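Local coordinates for isoprenyl transferase (Helicobacter pylori, PDB 2D2R), which probably condenses isopentenyl diphosphate with allylic diphosphates, as a magnesium-dependent homodimer, to build undecaprenyl diphosphate, at residues G44-T47 and L48-I51; S96-D100 and N101-F105; K146-L149 and S150-F153; A152-S155 and L156-P160; I230-F233 and Y234-V237. All coordinates share one frame; numbering follows the deposited sequence.

Interaction 1: residues G44-T47 and L48-I51; sequences GVKT and LKDI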
loop_
_atom_site.group_PDB
_atom_site.type_symbol
_atom_site.label_atom_id
_atom_site.label_comp_id
_atom_site.label_asym_id
_atom_site.label_seq_id
_atom_site.Cartn_x
_atom_site.Cartn_y
_atom_site.Cartn_z
ATOM N N GLY A 44 -16.310 19.656 1.062
ATOM C CA GLY A 44 -15.268 18.710 1.407
ATOM C C GLY A 44 -14.338 19.416 2.359
ATOM O O GLY A 44 -13.845 18.824 3.317
ATOM N N VAL A 45 -14.101 20.696 2.091
ATOM C CA VAL A 45 -13.253 21.500 2.957
ATOM C C VAL A 45 -13.795 21.690 4.387
ATOM O O VAL A 45 -13.012 21.831 5.308
ATOM C CB VAL A 45 -13.004 22.904 2.372
ATOM C CG1 VAL A 45 -12.462 23.834 3.466
ATOM C CG2 VAL A 45 -12.006 22.823 1.215
ATOM N N LYS A 46 -15.107 21.731 4.589
ATOM C CA LYS A 46 -15.594 21.909 5.964
ATOM C C LYS A 46 -15.409 20.595 6.745
ATOM O O LYS A 46 -15.067 20.599 7.950
ATOM C CB LYS A 46 -17.075 22.350 5.988
ATOM C CG LYS A 46 -17.345 23.699 5.300
ATOM C CD LYS A 46 -16.281 24.702 5.631
ATOM C CE LYS A 46 -15.919 25.520 4.388
ATOM N NZ LYS A 46 -14.722 26.393 4.613
ATOM N N THR A 47 -15.633 19.476 6.056
ATOM C CA THR A 47 -15.430 18.183 6.697
ATOM C C THR A 47 -13.977 18.085 7.125
ATOM O O THR A 47 -13.642 17.699 8.241
ATOM C CB THR A 47 -15.673 17.051 5.745
ATOM O OG1 THR A 47 -16.935 17.239 5.118
ATOM C CG2 THR A 47 -15.693 15.720 6.498
ATOM N N LEU A 48 -13.093 18.420 6.220
ATOM C CA LEU A 48 -11.701 18.353 6.575
ATOM C C LEU A 48 -11.519 19.131 7.904
ATOM O O LEU A 48 -10.959 18.622 8.873
ATOM C CB LEU A 48 -10.874 18.969 5.442
ATOM C CG LEU A 48 -9.362 18.796 5.502
ATOM C CD1 LEU A 48 -8.785 19.070 4.134
ATOM C CD2 LEU A 48 -8.762 19.719 6.506
ATOM N N LYS A 49 -12.047 20.364 7.957
ATOM C CA LYS A 49 -11.873 21.170 9.162
ATOM C C LYS A 49 -12.434 20.470 10.385
ATOM O O LYS A 49 -11.745 20.334 11.422
ATOM C CB LYS A 49 -12.513 22.556 8.988
ATOM C CG LYS A 49 -12.246 23.494 10.173
ATOM C CD LYS A 49 -12.390 24.968 9.778
ATOM C CE LYS A 49 -13.795 25.306 9.235
ATOM N NZ LYS A 49 -14.912 24.999 10.230
ATOM N N ASP A 50 -13.660 19.972 10.250
ATOM C CA ASP A 50 -14.307 19.294 11.346
ATOM C C ASP A 50 -13.590 18.047 11.763
ATOM O O ASP A 50 -13.369 17.809 12.973
ATOM C CB ASP A 50 -15.727 18.949 10.966
ATOM C CG ASP A 50 -16.653 20.132 11.097
ATOM O OD1 ASP A 50 -16.164 21.284 11.135
ATOM O OD2 ASP A 50 -17.874 19.907 11.151
ATOM N N ILE A 51 -13.226 17.232 10.768
ATOM C CA ILE A 51 -12.522 16.022 11.100
ATOM C C ILE A 51 -11.223 16.345 11.786
ATOM O O ILE A 51 -10.905 15.756 12.800
ATOM C CB ILE A 51 -12.228 15.154 9.864
ATOM C CG1 ILE A 51 -13.535 14.669 9.246
ATOM C CG2 ILE A 51 -11.377 13.979 10.287
ATOM C CD1 ILE A 51 -14.344 13.800 10.139
#
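T47 lays its methyl CG2 against CG1 of I51, 3.6 Å away, the two side chains running side by side in the same direction one helical turn apart. The methyl is anti to the backbone N of T47, which leaves OG1 beside that N and turned back to the preceding turn, where it makes a weak hydrogen bond to the carbonyl of K43. I51 CG1 also rests on the T47 carbonyl, at 3.2 Å from its O. Four i to i+4 backbone bonds carry the stretch, from L48 N to G44 O through I51 N to T47 O, as expected within the long helix 37-56. Here the helix packs on helix 80-100 through V45 and L48, both against Y90, while T47 and I51 meet W218 in a loop. G44 O accepts a second bond, from the indole NE1 of W218, and G44 lies about 4 Å from the side chain of N26, a probable substrate-binding residue. The side chains of K46 and K49 come nearest through their aliphatic carbons, K46 CD to K49 CE at 4.4 Å. K49 is bent at its last two torsions (chi3 59°, chi4 58°), and K46 NZ stays 5.8 Å from K49 NZ.

Interaction 2: residues S96-D100 and N101-F105; sequences STYLD and NNIRF
Y98, N101 and I103 carry most of this helix-to-strand turn, with I103 at the edge of the Y98 ring and F105 beyond. The N101 side chain folds back on the helix end: its ND2 donates to T97 O at 2.6 Å, in the carbonyl plane and on a lone pair. The acceptor also lies near the plane of the N101 amide, so the group is well aligned for the bond, and a weak bond from N101 N reaches the same oxygen. The next carbonyl, Y98 O, accepts I103 N at 2.9 Å. With this 6-to-1 bond, a weak 5-to-2 bond from N102 N to L99 O and a positive phi at N102 (57°), the turn is a Schellman motif ending helix 80-100. I103 puts its O at the Y98 ring edge, in plane, and its CG2 3.6 Å from Y98 CD2. F105, with CG anti to its backbone N (chi1 172°), directs a ring edge at the Y98 face in an offset edge-to-face pair, centroids 5.4 Å apart and planes at 74°. I103 O is buried with no polar partner in the model, whereas Y98 OH bonds to Q137. The turn joins helix 80-100 to the outermost strand 104-108, with L125 of helix 116-129 against Y98 and F105, and helix 37-56 against I103.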
loop_
_atom_site.group_PDB
_atom_site.type_symbol
_atom_site.label_atom_id
_atom_site.label_comp_id
_atom_site.label_asym_id
_atom_site.label_seq_id
_atom_site.Cartn_x
_atom_site.Cartn_y
_atom_site.Cartn_z
ATOM N N SER A 96 -5.640 30.773 10.676
ATOM C CA SER A 96 -6.146 31.064 11.999
ATOM C C SER A 96 -6.655 29.861 12.773
ATOM O O SER A 96 -6.570 29.826 13.997
ATOM C CB SER A 96 -7.242 32.116 11.874
ATOM O OG SER A 96 -6.718 33.255 11.212
ATOM N N THR A 97 -7.175 28.865 12.075
ATOM C CA THR A 97 -7.700 27.710 12.776
ATOM C C THR A 97 -6.643 26.715 13.273
ATOM O O THR A 97 -6.930 25.863 14.116
ATOM C CB THR A 97 -8.715 26.976 11.925
ATOM O OG1 THR A 97 -9.179 25.825 12.641
ATOM C CG2 THR A 97 -8.097 26.542 10.641
ATOM N N TYR A 98 -5.425 26.818 12.754
ATOM C CA TYR A 98 -4.356 25.939 13.219
ATOM C C TYR A 98 -3.872 26.450 14.582
ATOM O O TYR A 98 -3.611 25.672 15.493
ATOM C CB TYR A 98 -3.187 25.928 12.228
ATOM C CG TYR A 98 -3.451 25.136 10.950
ATOM C CD1 TYR A 98 -4.097 25.723 9.857
ATOM C CD2 TYR A 98 -3.075 23.776 10.849
ATOM C CE1 TYR A 98 -4.363 24.981 8.705
ATOM C CE2 TYR A 98 -3.343 23.044 9.708
ATOM C CZ TYR A 98 -3.988 23.649 8.646
ATOM O OH TYR A 98 -4.314 22.920 7.534
ATOM N N LEU A 99 -3.763 27.773 14.700
ATOM C CA LEU A 99 -3.314 28.427 15.936
ATOM C C LEU A 99 -4.348 28.261 17.043
ATOM O O LEU A 99 -4.014 28.002 18.208
ATOM C CB LEU A 99 -3.120 29.919 15.689
ATOM C CG LEU A 99 -2.467 30.337 14.369
ATOM C CD1 LEU A 99 -2.799 31.804 14.089
ATOM C CD2 LEU A 99 -0.965 30.119 14.414
ATOM N N ASP A 100 -5.609 28.424 16.669
ATOM C CA ASP A 100 -6.699 28.332 17.616
ATOM C C ASP A 100 -6.982 26.969 18.222
ATOM O O ASP A 100 -7.587 26.891 19.297
ATOM C CB ASP A 100 -7.971 28.877 16.991
ATOM C CG ASP A 100 -7.999 30.400 16.964
ATOM O OD1 ASP A 100 -7.030 31.022 16.472
ATOM O OD2 ASP A 100 -8.998 30.973 17.439
ATOM N N ASN A 101 -6.559 25.890 17.559
ATOM C CA ASN A 101 -6.806 24.563 18.112
ATOM C C ASN A 101 -5.514 23.850 18.444
ATOM O O ASN A 101 -5.528 22.666 18.747
ATOM C CB ASN A 101 -7.603 23.723 17.131
ATOM C CG ASN A 101 -8.890 24.382 16.721
ATOM O OD1 ASN A 101 -9.956 24.039 17.216
ATOM N ND2 ASN A 101 -8.800 25.343 15.814
ATOM N N ASN A 102 -4.401 24.567 18.394
ATOM C CA ASN A 102 -3.110 23.952 18.687
ATOM C C ASN A 102 -2.887 22.757 17.748
ATOM O O ASN A 102 -2.894 21.598 18.179
ATOM C CB ASN A 102 -3.061 23.476 20.141
ATOM C CG ASN A 102 -2.694 24.581 21.112
ATOM O OD1 ASN A 102 -2.483 24.317 22.308
ATOM N ND2 ASN A 102 -2.603 25.822 20.614
ATOM N N ILE A 103 -2.693 23.069 16.468
ATOM C CA ILE A 103 -2.490 22.073 15.426
ATOM C C ILE A 103 -1.282 22.413 14.567
ATOM O O ILE A 103 -1.268 23.407 13.856
ATOM C CB ILE A 103 -3.739 21.974 14.504
ATOM C CG1 ILE A 103 -4.932 21.481 15.317
ATOM C CG2 ILE A 103 -3.434 21.075 13.258
ATOM C CD1 ILE A 103 -6.142 21.065 14.485
ATOM N N ARG A 104 -0.255 21.579 14.632
ATOM C CA ARG A 104 0.936 21.814 13.823
ATOM C C ARG A 104 0.652 21.500 12.350
ATOM O O ARG A 104 -0.041 20.529 12.064
ATOM C CB ARG A 104 2.067 20.944 14.313
ATOM C CG ARG A 104 3.290 21.155 13.528
ATOM C CD ARG A 104 4.453 20.456 14.135
ATOM N NE ARG A 104 5.611 20.804 13.346
ATOM C CZ ARG A 104 6.841 20.362 13.575
ATOM N NH1 ARG A 104 7.091 19.522 14.598
ATOM N NH2 ARG A 104 7.822 20.785 12.790
ATOM N N PHE A 105 1.205 22.296 11.425
ATOM C CA PHE A 105 0.969 22.076 10.015
ATOM C C PHE A 105 2.148 21.530 9.235
ATOM O O PHE A 105 3.265 21.990 9.356
ATOM C CB PHE A 105 0.494 23.371 9.349
ATOM C CG PHE A 105 0.408 23.287 7.847
ATOM C CD1 PHE A 105 -0.612 22.552 7.226
ATOM C CD2 PHE A 105 1.358 23.923 7.053
ATOM C CE1 PHE A 105 -0.674 22.462 5.841
ATOM C CE2 PHE A 105 1.308 23.838 5.661
ATOM C CZ PHE A 105 0.283 23.102 5.057
#

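Interaction 3: residues K146-L149 and S150-F153; sequences KNEL and SRAF
R151 reaches back along helix 145-158, a helix at the dimer interface, to the turn carrying N147 and E148. Its CB lies 3.7 Å from N147 O, and CG follows close to the same carbonyl, since chi1 (-71°) sets CG beside the backbone N. CD then passes the N147 amide group. A bend at chi3 (-76°) brings NE back toward that amide, which sits at the edge of the guanidinium and near its plane; the two planes are 41° apart. Over one guanidinium face lies CA of E148, 3.6 Å from R151 NH2. At the tip, NH2 forms a salt bridge with D179, which fixes the far end of the chain. E148 crosses R151 at about a right angle and takes its carboxylate elsewhere: OE1 bonds to Y143 and Q205, and OE2 is 5.7 Å from R151 NH2. Across the dimer interface, K146 makes a cation-pi contact with W204 of the second subunit, and F153 meets its own counterpart F153 there, ring edge to ring face. S150 packs on E171 of that subunit. S150 OG donates to K146 O at 2.9 Å from above the carbonyl plane, while S150 N reaches the same oxygen from the opposite face.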
loop_
_atom_site.group_PDB
_atom_site.type_symbol
_atom_site.label_atom_id
_atom_site.label_comp_id
_atom_site.label_asym_id
_atom_site.label_seq_id
_atom_site.Cartn_x
_atom_site.Cartn_y
_atom_site.Cartn_z
ATOM N N LYS A 146 5.242 6.918 -5.137
ATOM C CA LYS A 146 6.406 6.570 -5.905
ATOM C C LYS A 146 7.307 7.765 -6.080
ATOM O O LYS A 146 8.518 7.638 -6.036
ATOM C CB LYS A 146 6.032 6.016 -7.273
ATOM C CG LYS A 146 5.449 4.660 -7.170
ATOM C CD LYS A 146 5.204 4.111 -8.596
ATOM C CE LYS A 146 4.693 2.637 -8.501
ATOM N NZ LYS A 146 4.605 2.071 -9.869
ATOM N N ASN A 147 6.721 8.940 -6.303
ATOM C CA ASN A 147 7.538 10.143 -6.437
ATOM C C ASN A 147 8.225 10.460 -5.121
ATOM O O ASN A 147 9.386 10.808 -5.111
ATOM C CB ASN A 147 6.653 11.360 -6.864
ATOM C CG ASN A 147 7.442 12.694 -6.819
ATOM O OD1 ASN A 147 8.189 13.011 -7.729
ATOM N ND2 ASN A 147 7.297 13.416 -5.762
ATOM N N GLU A 148 7.528 10.350 -3.997
ATOM C CA GLU A 148 8.180 10.618 -2.714
ATOM C C GLU A 148 9.398 9.700 -2.523
ATOM O O GLU A 148 10.462 10.135 -2.098
ATOM C CB GLU A 148 7.226 10.429 -1.539
ATOM C CG GLU A 148 7.841 10.747 -0.147
ATOM C CD GLU A 148 6.943 10.293 1.021
ATOM O OE1 GLU A 148 6.064 9.390 0.827
ATOM O OE2 GLU A 148 7.121 10.836 2.130
ATOM N N LEU A 149 9.248 8.415 -2.845
ATOM C CA LEU A 149 10.361 7.494 -2.699
ATOM C C LEU A 149 11.495 7.834 -3.653
ATOM O O LEU A 149 12.694 7.668 -3.317
ATOM C CB LEU A 149 9.880 6.044 -2.899
ATOM C CG LEU A 149 9.143 5.546 -1.637
ATOM C CD1 LEU A 149 8.171 4.364 -1.978
ATOM C CD2 LEU A 149 10.213 5.110 -0.571
ATOM N N SER A 150 11.139 8.301 -4.853
ATOM C CA SER A 150 12.135 8.683 -5.839
ATOM C C SER A 150 12.932 9.854 -5.312
ATOM O O SER A 150 14.119 9.921 -5.520
ATOM C CB SER A 150 11.459 9.135 -7.141
ATOM O OG SER A 150 10.828 8.027 -7.747
ATOM N N ARG A 151 12.255 10.813 -4.683
ATOM C CA ARG A 151 12.948 11.988 -4.151
ATOM C C ARG A 151 13.783 11.579 -2.945
ATOM O O ARG A 151 14.860 12.145 -2.711
ATOM C CB ARG A 151 11.936 13.089 -3.787
ATOM C CG ARG A 151 11.321 13.726 -5.034
ATOM C CD ARG A 151 10.381 14.939 -4.685
ATOM N NE ARG A 151 9.069 14.545 -4.142
ATOM C CZ ARG A 151 8.726 14.592 -2.852
ATOM N NH1 ARG A 151 9.593 15.017 -1.962
ATOM N NH2 ARG A 151 7.517 14.187 -2.430
ATOM N N ALA A 152 13.327 10.567 -2.205
ATOM C CA ALA A 152 14.095 10.111 -1.044
ATOM C C ALA A 152 15.396 9.528 -1.561
ATOM O O ALA A 152 16.465 9.735 -0.972
ATOM C CB ALA A 152 13.314 9.064 -0.285
ATOM N N PHE A 153 15.311 8.820 -2.683
ATOM C CA PHE A 153 16.500 8.179 -3.261
ATOM C C PHE A 153 17.506 9.205 -3.763
ATOM O O PHE A 153 18.730 9.029 -3.628
ATOM C CB PHE A 153 16.148 7.272 -4.439
ATOM C CG PHE A 153 17.356 6.844 -5.231
ATOM C CD1 PHE A 153 18.140 5.745 -4.821
ATOM C CD2 PHE A 153 17.748 7.559 -6.360
ATOM C CE1 PHE A 153 19.310 5.368 -5.543
ATOM C CE2 PHE A 153 18.906 7.203 -7.092
ATOM C CZ PHE A 153 19.699 6.099 -6.688
#

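Interaction 4: residues A152-S155 and L156-P160; sequences AFKS and LLESP
Successive i to i+4 bonds, L156 N to A152 O, L157 N to F153 O, E158 N to K154 O and S159 N to S155 O, run unbroken to the C-terminal end of the helix, and S159 is the first residue to leave helical angles (phi -140°, psi 78°). E158 and K154 lie side by side and point the same way, but the contact is not a salt bridge. The carboxylate oxygen OE2 of E158 touches the aliphatic CG of K154 at 3.2 Å, while K154 NZ remains 6.0 Å from E158 OE2 because the lysine chain turns off at chi3. E158 CG also sits 3.1 Å from K154 O. One step round the helix, L157 swings its CD2 to the F153 ring, 3.7 Å from CE2 and 3.8 Å from CZ, the two side chains running at a slant to each other. This pair belongs to the final turns of helix 145-158, whose apolar flank faces the second subunit: L157 packs on L157 of that subunit, and L156 on its F153. Within its own chain L156 sits on E173 and I174 of helix 171-175. L156 CG rests 3.7 Å from A152 O. On another flank, S155 OG, anti to the backbone N (chi1 170°), bonds to NH1 of R177. NH2 of the same arginine bonds to S159 O.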
loop_
_atom_site.group_PDB
_atom_site.type_symbol
_atom_site.label_atom_id
_atom_site.label_comp_id
_atom_site.label_asym_id
_atom_site.label_seq_id
_atom_site.Cartn_x
_atom_site.Cartn_y
_atom_site.Cartn_z
ATOM N N ALA A 152 13.327 10.567 -2.205
ATOM C CA ALA A 152 14.095 10.111 -1.044
ATOM C C ALA A 152 15.396 9.528 -1.561
ATOM O O ALA A 152 16.465 9.735 -0.972
ATOM C CB ALA A 152 13.314 9.064 -0.285
ATOM N N PHE A 153 15.311 8.820 -2.683
ATOM C CA PHE A 153 16.500 8.179 -3.261
ATOM C C PHE A 153 17.506 9.205 -3.763
ATOM O O PHE A 153 18.730 9.029 -3.628
ATOM C CB PHE A 153 16.148 7.272 -4.439
ATOM C CG PHE A 153 17.356 6.844 -5.231
ATOM C CD1 PHE A 153 18.140 5.745 -4.821
ATOM C CD2 PHE A 153 17.748 7.559 -6.360
ATOM C CE1 PHE A 153 19.310 5.368 -5.543
ATOM C CE2 PHE A 153 18.906 7.203 -7.092
ATOM C CZ PHE A 153 19.699 6.099 -6.688
ATOM N N LYS A 154 16.962 10.236 -4.404
ATOM C CA LYS A 154 17.764 11.332 -4.965
ATOM C C LYS A 154 18.442 12.031 -3.801
ATOM O O LYS A 154 19.577 12.526 -3.923
ATOM C CB LYS A 154 16.851 12.295 -5.731
ATOM C CG LYS A 154 17.557 13.470 -6.420
ATOM C CD LYS A 154 16.600 14.175 -7.441
ATOM C CE LYS A 154 15.307 14.624 -6.776
ATOM N NZ LYS A 154 14.105 14.725 -7.732
ATOM N N SER A 155 17.732 12.089 -2.682
ATOM C CA SER A 155 18.266 12.688 -1.474
ATOM C C SER A 155 19.486 11.870 -1.002
ATOM O O SER A 155 20.526 12.454 -0.656
ATOM C CB SER A 155 17.202 12.727 -0.370
ATOM O OG SER A 155 17.755 13.100 0.893
ATOM N N LEU A 156 19.384 10.534 -1.026
ATOM C CA LEU A 156 20.495 9.689 -0.547
ATOM C C LEU A 156 21.679 9.699 -1.487
ATOM O O LEU A 156 22.805 9.582 -1.037
ATOM C CB LEU A 156 20.065 8.222 -0.332
ATOM C CG LEU A 156 19.147 8.004 0.879
ATOM C CD1 LEU A 156 18.290 6.718 0.694
ATOM C CD2 LEU A 156 19.970 7.934 2.111
ATOM N N LEU A 157 21.414 9.806 -2.785
ATOM C CA LEU A 157 22.470 9.819 -3.802
ATOM C C LEU A 157 23.197 11.163 -3.763
ATOM O O LEU A 157 24.416 11.231 -3.886
ATOM C CB LEU A 157 21.882 9.619 -5.211
ATOM C CG LEU A 157 22.744 9.752 -6.487
ATOM C CD1 LEU A 157 24.149 9.252 -6.290
ATOM C CD2 LEU A 157 22.121 8.936 -7.563
ATOM N N GLU A 158 22.440 12.229 -3.594
ATOM C CA GLU A 158 23.028 13.561 -3.569
ATOM C C GLU A 158 23.697 13.900 -2.238
ATOM O O GLU A 158 24.669 14.663 -2.224
ATOM C CB GLU A 158 21.957 14.593 -3.915
ATOM C CG GLU A 158 21.550 14.506 -5.363
ATOM C CD GLU A 158 20.427 15.459 -5.733
ATOM O OE1 GLU A 158 19.950 16.197 -4.857
ATOM O OE2 GLU A 158 20.022 15.456 -6.906
ATOM N N SER A 159 23.189 13.351 -1.135
ATOM C CA SER A 159 23.785 13.570 0.182
ATOM C C SER A 159 23.754 12.278 0.990
ATOM O O SER A 159 22.957 12.107 1.868
ATOM C CB SER A 159 23.043 14.647 0.929
ATOM O OG SER A 159 22.879 15.762 0.075
ATOM N N PRO A 160 24.667 11.367 0.709
ATOM C CA PRO A 160 24.589 10.134 1.503
ATOM C C PRO A 160 24.923 10.282 2.950
ATOM O O PRO A 160 25.506 11.276 3.360
ATOM C CB PRO A 160 25.535 9.186 0.785
ATOM C CG PRO A 160 26.472 10.066 0.023
ATOM C CD PRO A 160 25.663 11.282 -0.368
#

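Interaction 5: residues I230-F233 and Y234-V237; sequences ISDF and YKRV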
loop_
_atom_site.group_PDB
_atom_site.type_symbol
_atom_site.label_atom_id
_atom_site.label_comp_id
_atom_site.label_asym_id
_atom_site.label_seq_id
_atom_site.Cartn_x
_atom_site.Cartn_y
_atom_site.Cartn_z
ATOM N N ILE A 230 -13.279 4.126 14.167
ATOM C CA ILE A 230 -12.250 3.939 15.172
ATOM C C ILE A 230 -12.648 2.828 16.156
ATOM O O ILE A 230 -11.813 2.036 16.626
ATOM C CB ILE A 230 -11.957 5.254 15.905
ATOM C CG1 ILE A 230 -11.216 6.204 14.960
ATOM C CG2 ILE A 230 -11.248 4.968 17.206
ATOM C CD1 ILE A 230 -10.778 7.557 15.583
ATOM N N SER A 231 -13.937 2.738 16.437
ATOM C CA SER A 231 -14.393 1.707 17.345
ATOM C C SER A 231 -14.081 0.337 16.718
ATOM O O SER A 231 -13.606 -0.591 17.390
ATOM C CB SER A 231 -15.906 1.850 17.589
ATOM O OG SER A 231 -16.387 0.728 18.326
ATOM N N ASP A 232 -14.370 0.207 15.420
ATOM C CA ASP A 232 -14.071 -1.042 14.733
ATOM C C ASP A 232 -12.572 -1.347 14.787
ATOM O O ASP A 232 -12.171 -2.499 15.043
ATOM C CB ASP A 232 -14.562 -0.975 13.297
ATOM C CG ASP A 232 -16.053 -1.186 13.203
ATOM O OD1 ASP A 232 -16.595 -1.814 14.135
ATOM O OD2 ASP A 232 -16.684 -0.754 12.208
ATOM N N PHE A 233 -11.761 -0.317 14.562
ATOM C CA PHE A 233 -10.314 -0.450 14.611
ATOM C C PHE A 233 -9.941 -1.144 15.914
ATOM O O PHE A 233 -9.319 -2.193 15.917
ATOM C CB PHE A 233 -9.683 0.946 14.521
ATOM C CG PHE A 233 -8.183 0.979 14.772
ATOM C CD1 PHE A 233 -7.262 0.557 13.785
ATOM C CD2 PHE A 233 -7.669 1.453 15.984
ATOM C CE1 PHE A 233 -5.890 0.609 14.016
ATOM C CE2 PHE A 233 -6.270 1.499 16.199
ATOM C CZ PHE A 233 -5.387 1.075 15.224
ATOM N N TYR A 234 -10.360 -0.591 17.048
ATOM C CA TYR A 234 -9.996 -1.213 18.304
ATOM C C TYR A 234 -10.446 -2.680 18.379
ATOM O O TYR A 234 -9.751 -3.524 18.935
ATOM C CB TYR A 234 -10.576 -0.380 19.430
ATOM C CG TYR A 234 -9.867 0.949 19.521
ATOM C CD1 TYR A 234 -10.575 2.154 19.458
ATOM C CD2 TYR A 234 -8.474 1.000 19.658
ATOM C CE1 TYR A 234 -9.901 3.386 19.540
ATOM C CE2 TYR A 234 -7.801 2.211 19.742
ATOM C CZ TYR A 234 -8.526 3.406 19.689
ATOM O OH TYR A 234 -7.884 4.622 19.866
ATOM N N LYS A 235 -11.613 -2.982 17.820
ATOM C CA LYS A 235 -12.078 -4.355 17.818
ATOM C C LYS A 235 -11.111 -5.268 17.063
ATOM O O LYS A 235 -10.878 -6.431 17.465
ATOM C CB LYS A 235 -13.451 -4.460 17.144
ATOM C CG LYS A 235 -14.675 -4.364 18.092
ATOM C CD LYS A 235 -15.882 -5.108 17.448
ATOM C CE LYS A 235 -17.272 -4.724 18.019
ATOM N NZ LYS A 235 -17.593 -3.259 17.906
ATOM N N ARG A 236 -10.560 -4.757 15.949
ATOM C CA ARG A 236 -9.678 -5.579 15.131
ATOM C C ARG A 236 -8.447 -5.848 15.901
ATOM O O ARG A 236 -7.994 -6.980 15.984
ATOM C CB ARG A 236 -9.256 -4.887 13.827
ATOM C CG ARG A 236 -10.350 -4.476 12.874
ATOM C CD ARG A 236 -9.724 -3.941 11.574
ATOM N NE ARG A 236 -10.697 -3.683 10.511
ATOM C CZ ARG A 236 -10.360 -3.247 9.297
ATOM N NH1 ARG A 236 -9.079 -3.046 8.988
ATOM N NH2 ARG A 236 -11.306 -2.930 8.424
ATOM N N VAL A 237 -7.898 -4.774 16.443
ATOM C CA VAL A 237 -6.683 -4.823 17.218
ATOM C C VAL A 237 -6.982 -5.671 18.455
ATOM O O VAL A 237 -7.235 -5.141 19.520
ATOM C CB VAL A 237 -6.265 -3.368 17.605
ATOM C CG1 VAL A 237 -4.939 -3.361 18.373
ATOM C CG2 VAL A 237 -6.163 -2.518 16.352
#
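F233 holds its ring anti to the backbone N (chi1 171°), whereas the ring of Y234 stands anti to the carbonyl carbon, and these settings bring the two neighbouring aromatic groups together near the C-terminal end of helix 223-236. They form an edge-to-face pair: the F233 edge is directed at the Y234 face, with centroids 5.3 Å apart and planes at 67°. The closest approach is by F233 CD2, which lies above the Y234 ring but offset toward its rim. The side chain of I230, one turn earlier, points the same way as that of Y234, though how closely the two approach is doubtful. Backbone bonds bring V237, the first residue past the helix, into place: V237 N donates to F233 O at 3.0 Å, and R236 N bonds to D232 O with a weak second bond to F233 O. L16 of a loop near the N terminus touches I230, F233 and Y234, bringing the two ends of the modelled chain together. R236 extends from CG to NE, and its NH1 bonds to L211 O and forms a salt bridge with E210, a probable magnesium ligand, while its guanidinium makes a cation-pi contact with F212. The arginine therefore links this helix to strand 210-213 beside the probable magnesium site. D232 and K235 are near but not paired, D232 OD1 to K235 NZ being 4.2 Å. In a CH-pi contact, CG2 of V237 lies over the centre of the F233 ring, 3.9 Å from its centroid and 11° off the normal.

In the fold
All five contacts are local and in series along the chain, apart from the overlap of interactions 3 and 4. Interaction 1 lies within helix 37-56. Interaction 2 closes the turn from helix 80-100 into edge strand 104-108; it lies beside helix 37-56, which carries interaction 1, the nearest atoms of the two contacts being about 4 Å apart. Interactions 3 and 4 share A152 and F153 on helix 145-158, with centres about 10 Å apart, and both touch the second subunit. Interaction 5 ends helix 223-236 beside strand 210-213, the opposite edge of the six-stranded parallel sheet from 104-108, and its centre is about 38 Å from that of interaction 4.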